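PDB 4EUN: thermoresistant glucokinase from Janibacter sp. HTCC2649, which probably transfers a phosphate from ATP to gluconate, as a gluconokinase of the P-loop kinase type. Local coordinates for residues 30-35 / 103-108; 129-134 / 172-177. One frame throughout, in Å; residues are numbered along the deposited sequence.

Both contacts pair parallel strands of one five-stranded sheet, ordered 56-59, 104-108, 31-35, 127-132, 171-175. The centre of contact 1 (30-35 / 103-108) lies about 6 Å from the centre of the chain. Contact 2 (129-134 / 172-177) reaches the edge strand, and the two centres are about 15 Å apart. Strands 31-35 and 127-132 join them as neighbours: Val33 O lies 2.8 Å from Leu129 N, and Met35 N lies 2.8 Å from Leu129 O, both probable hydrogen bonds. Contact 1 closes before contact 2 opens along the chain. They cover two of the four strand pairings, one on each side of the 31-35/127-132 pairing. Central strand 31-35 leads into the likely P-loop and helix 42-53.

Contact 1. Residues 30-35 / 103-108; sequences RHVVVM and STIITC
The central parallel strand pair of the sheet, 31-35 with 104-108, holds Val32 and Val34 against Ile105 on one face and His31 and Val33 against Thr104, Ile106 and Cys108 on the other. Five parallel pairs run in register, from His31-Thr104 to Met35-Cys108. Val32 N donates to Thr104 O and Val32 O accepts from Ile106 N. Val34 N then donates to Ile106 O at 2.8 Å. Val34 O takes Cys108 N, also at 2.8 Å. Just before the strands, Arg30 N reaches Ser103 OG at 2.9 Å. The Arg30 guanidinium turns away to a salt bridge with Asp127.

His31 and Thr104 form a side-chain bond on their face. ND1 meets Thr104 OG1 at 2.9 Å, in the plane of the imidazole and at its edge. The other ring nitrogen, NE2, is bonded to Thr29 OG1, which helps fix the ring rotation. With chi1 at 65°, Thr104 OG1 sits between its own backbone N and carbonyl carbon, where it meets both His31 ND1 and a water. That water, 2.7 Å from OG1, also donates to Val32 O, bridging the two strands.

This pair belongs to the P-loop kinase fold: strand 31-35 runs into the probable Walker A loop, with helix 42-53 packed over the Val34, Ile105 and Thr107 face. There Ile105 is extended, CG1 anti to the backbone N (chi1 -178°). Its CD1 spans two valines, 3.7 Å from Val32 CG1 and 3.8 Å from Val34 CG2. Thr107 OG1 is bonded to Glu59. On the face of His31 and Thr104, Val33 divides its branches: CG2 lies alongside Ile106 CG1, and CG1 touches Cys108 SG at 3.6 Å. Helix 80-99 covers His31, Thr104 and Ile106 there.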
loop_
_atom_site.group_PDB
_atom_site.type_symbol
_atom_site.label_atom_id
_atom_site.label_comp_id
_atom_site.label_asym_id
_atom_site.label_seq_id
_atom_site.Cartn_x
_atom_site.Cartn_y
_atom_site.Cartn_z
ATOM N N ARG A 30 13.743 -8.195 -8.375
ATOM C CA ARG A 30 14.110 -6.815 -8.083
ATOM C C ARG A 30 13.350 -6.351 -6.863
ATOM O O ARG A 30 12.209 -6.771 -6.628
ATOM C CB ARG A 30 13.772 -5.906 -9.262
ATOM C CG ARG A 30 14.492 -6.263 -10.550
ATOM C CD ARG A 30 15.995 -6.072 -10.418
ATOM N NE ARG A 30 16.329 -4.679 -10.124
ATOM C CZ ARG A 30 16.470 -3.730 -11.046
ATOM N NH1 ARG A 30 16.304 -4.012 -12.329
ATOM N NH2 ARG A 30 16.770 -2.492 -10.681
ATOM N N HIS A 31 13.977 -5.475 -6.085
ATOM C CA HIS A 31 13.376 -5.008 -4.851
ATOM C C HIS A 31 13.683 -3.542 -4.670
ATOM O O HIS A 31 14.842 -3.153 -4.547
ATOM C CB HIS A 31 13.866 -5.867 -3.680
ATOM C CG HIS A 31 13.668 -7.326 -3.938
ATOM N ND1 HIS A 31 12.461 -7.953 -3.714
ATOM C CD2 HIS A 31 14.480 -8.257 -4.492
ATOM C CE1 HIS A 31 12.549 -9.217 -4.098
ATOM N NE2 HIS A 31 13.760 -9.426 -4.570
ATOM N N VAL A 32 12.625 -2.741 -4.688
ATOM C CA VAL A 32 12.753 -1.289 -4.704
ATOM C C VAL A 32 12.166 -0.740 -3.422
ATOM O O VAL A 32 11.140 -1.216 -2.949
ATOM C CB VAL A 32 11.999 -0.686 -5.919
ATOM C CG1 VAL A 32 12.168 0.831 -5.971
ATOM C CG2 VAL A 32 12.492 -1.319 -7.219
ATOM N N VAL A 33 12.833 0.260 -2.849
ATOM C CA VAL A 33 12.302 0.974 -1.697
ATOM C C VAL A 33 12.173 2.443 -2.061
ATOM O O VAL A 33 13.154 3.059 -2.474
ATOM C CB VAL A 33 13.217 0.825 -0.449
ATOM C CG1 VAL A 33 12.729 1.725 0.684
ATOM C CG2 VAL A 33 13.245 -0.635 0.004
ATOM N N VAL A 34 10.964 2.988 -1.921
ATOM C CA VAL A 34 10.745 4.419 -2.108
ATOM C C VAL A 34 10.795 5.015 -0.723
ATOM O O VAL A 34 9.954 4.727 0.114
ATOM C CB VAL A 34 9.379 4.731 -2.749
ATOM C CG1 VAL A 34 9.268 6.232 -3.036
ATOM C CG2 VAL A 34 9.205 3.916 -4.048
ATOM N N MET A 35 11.773 5.883 -0.503
ATOM C CA MET A 35 12.036 6.411 0.817
ATOM C C MET A 35 11.789 7.913 0.795
ATOM O O MET A 35 12.183 8.593 -0.133
ATOM C CB MET A 35 13.483 6.083 1.199
ATOM C CG MET A 35 14.100 7.007 2.210
ATOM S SD MET A 35 15.802 6.542 2.590
ATOM C CE MET A 35 16.686 6.960 1.084
ATOM N N SER A 103 9.053 -10.033 -7.272
ATOM C CA SER A 103 9.731 -8.744 -7.161
ATOM C C SER A 103 8.818 -7.759 -6.439
ATOM O O SER A 103 7.589 -7.854 -6.539
ATOM C CB SER A 103 10.076 -8.203 -8.539
ATOM O OG SER A 103 11.065 -9.007 -9.164
ATOM N N THR A 104 9.417 -6.810 -5.717
ATOM C CA THR A 104 8.656 -5.964 -4.796
ATOM C C THR A 104 9.046 -4.485 -4.866
ATOM O O THR A 104 10.168 -4.148 -5.249
ATOM C CB THR A 104 8.850 -6.418 -3.327
ATOM O OG1 THR A 104 10.224 -6.235 -2.948
ATOM C CG2 THR A 104 8.467 -7.898 -3.156
ATOM N N ILE A 105 8.105 -3.621 -4.487
ATOM C CA ILE A 105 8.391 -2.210 -4.238
ATOM C C ILE A 105 7.630 -1.788 -2.988
ATOM O O ILE A 105 6.422 -2.006 -2.871
ATOM C CB ILE A 105 8.064 -1.308 -5.457
ATOM C CG1 ILE A 105 8.429 0.150 -5.172
ATOM C CG2 ILE A 105 6.585 -1.437 -5.896
ATOM C CD1 ILE A 105 8.476 0.999 -6.444
ATOM N N ILE A 106 8.338 -1.189 -2.034
ATOM C CA ILE A 106 7.710 -0.769 -0.788
ATOM C C ILE A 106 7.971 0.705 -0.544
ATOM O O ILE A 106 9.007 1.234 -0.942
ATOM C CB ILE A 106 8.204 -1.592 0.425
ATOM C CG1 ILE A 106 9.674 -1.336 0.712
ATOM C CG2 ILE A 106 7.957 -3.091 0.199
ATOM C CD1 ILE A 106 10.184 -2.110 1.919
ATOM N N THR A 107 7.029 1.367 0.124
ATOM C CA THR A 107 7.254 2.741 0.563
ATOM C C THR A 107 7.726 2.735 2.002
ATOM O O THR A 107 7.136 2.045 2.828
ATOM C CB THR A 107 5.965 3.549 0.483
ATOM O OG1 THR A 107 4.914 2.818 1.126
ATOM C CG2 THR A 107 5.568 3.776 -0.964
ATOM N N CYS A 108 8.777 3.500 2.294
ATOM C CA CYS A 108 9.272 3.676 3.661
ATOM C C CYS A 108 9.359 5.155 4.010
ATOM O O CYS A 108 9.641 5.983 3.145
ATOM C CB CYS A 108 10.686 3.111 3.810
ATOM S SG CYS A 108 10.799 1.329 3.728
HETATM O O HOH W 1 10.885 -3.851 -1.963
#

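Contact 2. Residues 129-134 / 172-177; sequences LHLDGP and IVLDLR
Leu129 begins the contact by lying side by side with Ile172, its CD2 3.7 Å from Ile172 CG1. Its CB also meets Leu174 CD1. Helix 180-191 packs on this apolar face, with Ala187 on Leu129 and Trp190 on Ile172.

His130 is on the other face. Its N donates to Ile172 O, and its O accepts Leu174 N at 2.7 Å. ND1 lies 3.8 Å from Val173 CG2. NE2 donates to Asp132 OD2 within the same strand, reaching the anti side of that oxygen.

Leu131 returns to the helix-covered face. Its CD1 reaches across to Leu174 CB and on to Leu176 CB. Leu183 of helix 180-191 also touches Leu131.

Asp132 N donates to Leu174 O, and Asp132 O takes Leu176 N at 2.9 Å as the last rung. The carboxylate is held by two donors: OD2 by the His130 ring and OD1 by Gly133 N. Leu176 CG comes within 3.4 Å of Asp132 O, and its CD2 branch sits beside Gly133 N.

Pro134, at the N-cap of helix 135-142, sets its CG-CD edge over one face of the Arg177 guanidinium; CD is 3.5 Å above that plane, offset toward the rim. The Arg177 chain bends at chi3 (-71°), which brings the guanidinium back to Asp175 and to Pro134. Asp175 holds the group at its edge. Arg177 NE and NH2 grip the two Asp175 oxygens side-on, the NH2-OD2 salt bridge measuring 2.7 Å. Asp175 OD1 also accepts Arg177 N, closing an Asx turn. These bonds probably fix the rotation of the guanidinium.

Parallel pairing of strand 127-132 with the outermost strand 171-175 completes the 2-3-1-4-5 sheet order of P-loop kinases related to adenylate kinase.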
loop_
_atom_site.group_PDB
_atom_site.type_symbol
_atom_site.label_atom_id
_atom_site.label_comp_id
_atom_site.label_asym_id
_atom_site.label_seq_id
_atom_site.Cartn_x
_atom_site.Cartn_y
_atom_site.Cartn_z
ATOM N N LEU A 129 14.652 4.659 -4.233
ATOM C CA LEU A 129 14.206 5.908 -4.837
ATOM C C LEU A 129 13.978 6.869 -3.684
ATOM O O LEU A 129 13.085 6.678 -2.859
ATOM C CB LEU A 129 12.913 5.702 -5.635
ATOM C CG LEU A 129 12.941 4.631 -6.726
ATOM C CD1 LEU A 129 11.544 4.465 -7.305
ATOM C CD2 LEU A 129 13.936 4.982 -7.820
ATOM N N HIS A 130 14.811 7.895 -3.608
ATOM C CA HIS A 130 14.741 8.844 -2.499
ATOM C C HIS A 130 13.930 10.074 -2.916
ATOM O O HIS A 130 14.416 10.925 -3.660
ATOM C CB HIS A 130 16.160 9.233 -2.086
ATOM C CG HIS A 130 16.228 10.306 -1.045
ATOM N ND1 HIS A 130 17.402 10.972 -0.764
ATOM C CD2 HIS A 130 15.289 10.822 -0.218
ATOM C CE1 HIS A 130 17.178 11.866 0.185
ATOM N NE2 HIS A 130 15.908 11.802 0.532
ATOM N N LEU A 131 12.683 10.137 -2.451
ATOM C CA LEU A 131 11.765 11.208 -2.814
ATOM C C LEU A 131 11.884 12.309 -1.775
ATOM O O LEU A 131 11.641 12.088 -0.583
ATOM C CB LEU A 131 10.335 10.666 -2.861
ATOM C CG LEU A 131 9.200 11.547 -3.386
ATOM C CD1 LEU A 131 9.379 11.870 -4.855
ATOM C CD2 LEU A 131 7.900 10.809 -3.181
ATOM N N ASP A 132 12.278 13.500 -2.209
ATOM C CA ASP A 132 12.554 14.537 -1.242
ATOM C C ASP A 132 12.536 15.919 -1.872
ATOM O O ASP A 132 12.462 16.066 -3.091
ATOM C CB ASP A 132 13.903 14.258 -0.594
ATOM C CG ASP A 132 13.959 14.697 0.845
ATOM O OD1 ASP A 132 13.155 15.562 1.246
ATOM O OD2 ASP A 132 14.809 14.169 1.585
ATOM N N GLY A 133 12.602 16.930 -1.021
ATOM C CA GLY A 133 12.584 18.303 -1.484
ATOM C C GLY A 133 12.655 19.223 -0.292
ATOM O O GLY A 133 12.820 18.770 0.841
ATOM N N PRO A 134 12.560 20.534 -0.541
ATOM C CA PRO A 134 12.638 21.500 0.551
ATOM C C PRO A 134 11.515 21.298 1.561
ATOM O O PRO A 134 10.377 21.042 1.179
ATOM C CB PRO A 134 12.452 22.844 -0.162
ATOM C CG PRO A 134 12.844 22.586 -1.577
ATOM C CD PRO A 134 12.379 21.179 -1.852
ATOM N N ILE A 172 18.620 6.625 -6.517
ATOM C CA ILE A 172 18.580 7.963 -7.101
ATOM C C ILE A 172 17.636 8.871 -6.319
ATOM O O ILE A 172 16.728 8.400 -5.634
ATOM C CB ILE A 172 18.112 7.943 -8.564
ATOM C CG1 ILE A 172 16.769 7.232 -8.674
ATOM C CG2 ILE A 172 19.182 7.328 -9.462
ATOM C CD1 ILE A 172 16.031 7.525 -9.967
ATOM N N VAL A 173 17.869 10.178 -6.428
ATOM C CA VAL A 173 17.005 11.175 -5.813
ATOM C C VAL A 173 15.904 11.614 -6.778
ATOM O O VAL A 173 16.155 11.832 -7.966
ATOM C CB VAL A 173 17.826 12.405 -5.346
ATOM C CG1 VAL A 173 16.907 13.538 -4.915
ATOM C CG2 VAL A 173 18.729 12.019 -4.205
ATOM N N LEU A 174 14.685 11.718 -6.261
ATOM C CA LEU A 174 13.547 12.223 -7.025
ATOM C C LEU A 174 13.061 13.506 -6.350
ATOM O O LEU A 174 12.585 13.474 -5.205
ATOM C CB LEU A 174 12.415 11.192 -7.059
ATOM C CG LEU A 174 12.688 9.784 -7.617
ATOM C CD1 LEU A 174 11.488 8.854 -7.443
ATOM C CD2 LEU A 174 13.105 9.854 -9.077
ATOM N N ASP A 175 13.190 14.633 -7.046
ATOM C CA ASP A 175 12.786 15.923 -6.493
ATOM C C ASP A 175 11.271 16.052 -6.550
ATOM O O ASP A 175 10.696 16.114 -7.638
ATOM C CB ASP A 175 13.461 17.059 -7.278
ATOM C CG ASP A 175 13.251 18.423 -6.653
ATOM O OD1 ASP A 175 12.219 18.650 -5.984
ATOM O OD2 ASP A 175 14.135 19.287 -6.838
ATOM N N LEU A 176 10.626 16.093 -5.383
ATOM C CA LEU A 176 9.163 16.043 -5.305
ATOM C C LEU A 176 8.484 17.307 -5.825
ATOM O O LEU A 176 7.252 17.372 -5.900
ATOM C CB LEU A 176 8.695 15.729 -3.880
ATOM C CG LEU A 176 9.170 16.606 -2.714
ATOM C CD1 LEU A 176 8.412 17.926 -2.630
ATOM C CD2 LEU A 176 9.021 15.835 -1.415
ATOM N N ARG A 177 9.276 18.311 -6.172
ATOM C CA ARG A 177 8.732 19.502 -6.810
ATOM C C ARG A 177 8.343 19.212 -8.257
ATOM O O ARG A 177 7.593 19.975 -8.865
ATOM C CB ARG A 177 9.735 20.651 -6.744
ATOM C CG ARG A 177 9.886 21.212 -5.349
ATOM C CD ARG A 177 11.022 22.206 -5.259
ATOM N NE ARG A 177 12.322 21.550 -5.366
ATOM C CZ ARG A 177 13.487 22.162 -5.173
ATOM N NH1 ARG A 177 13.515 23.444 -4.866
ATOM N NH2 ARG A 177 14.618 21.487 -5.289
#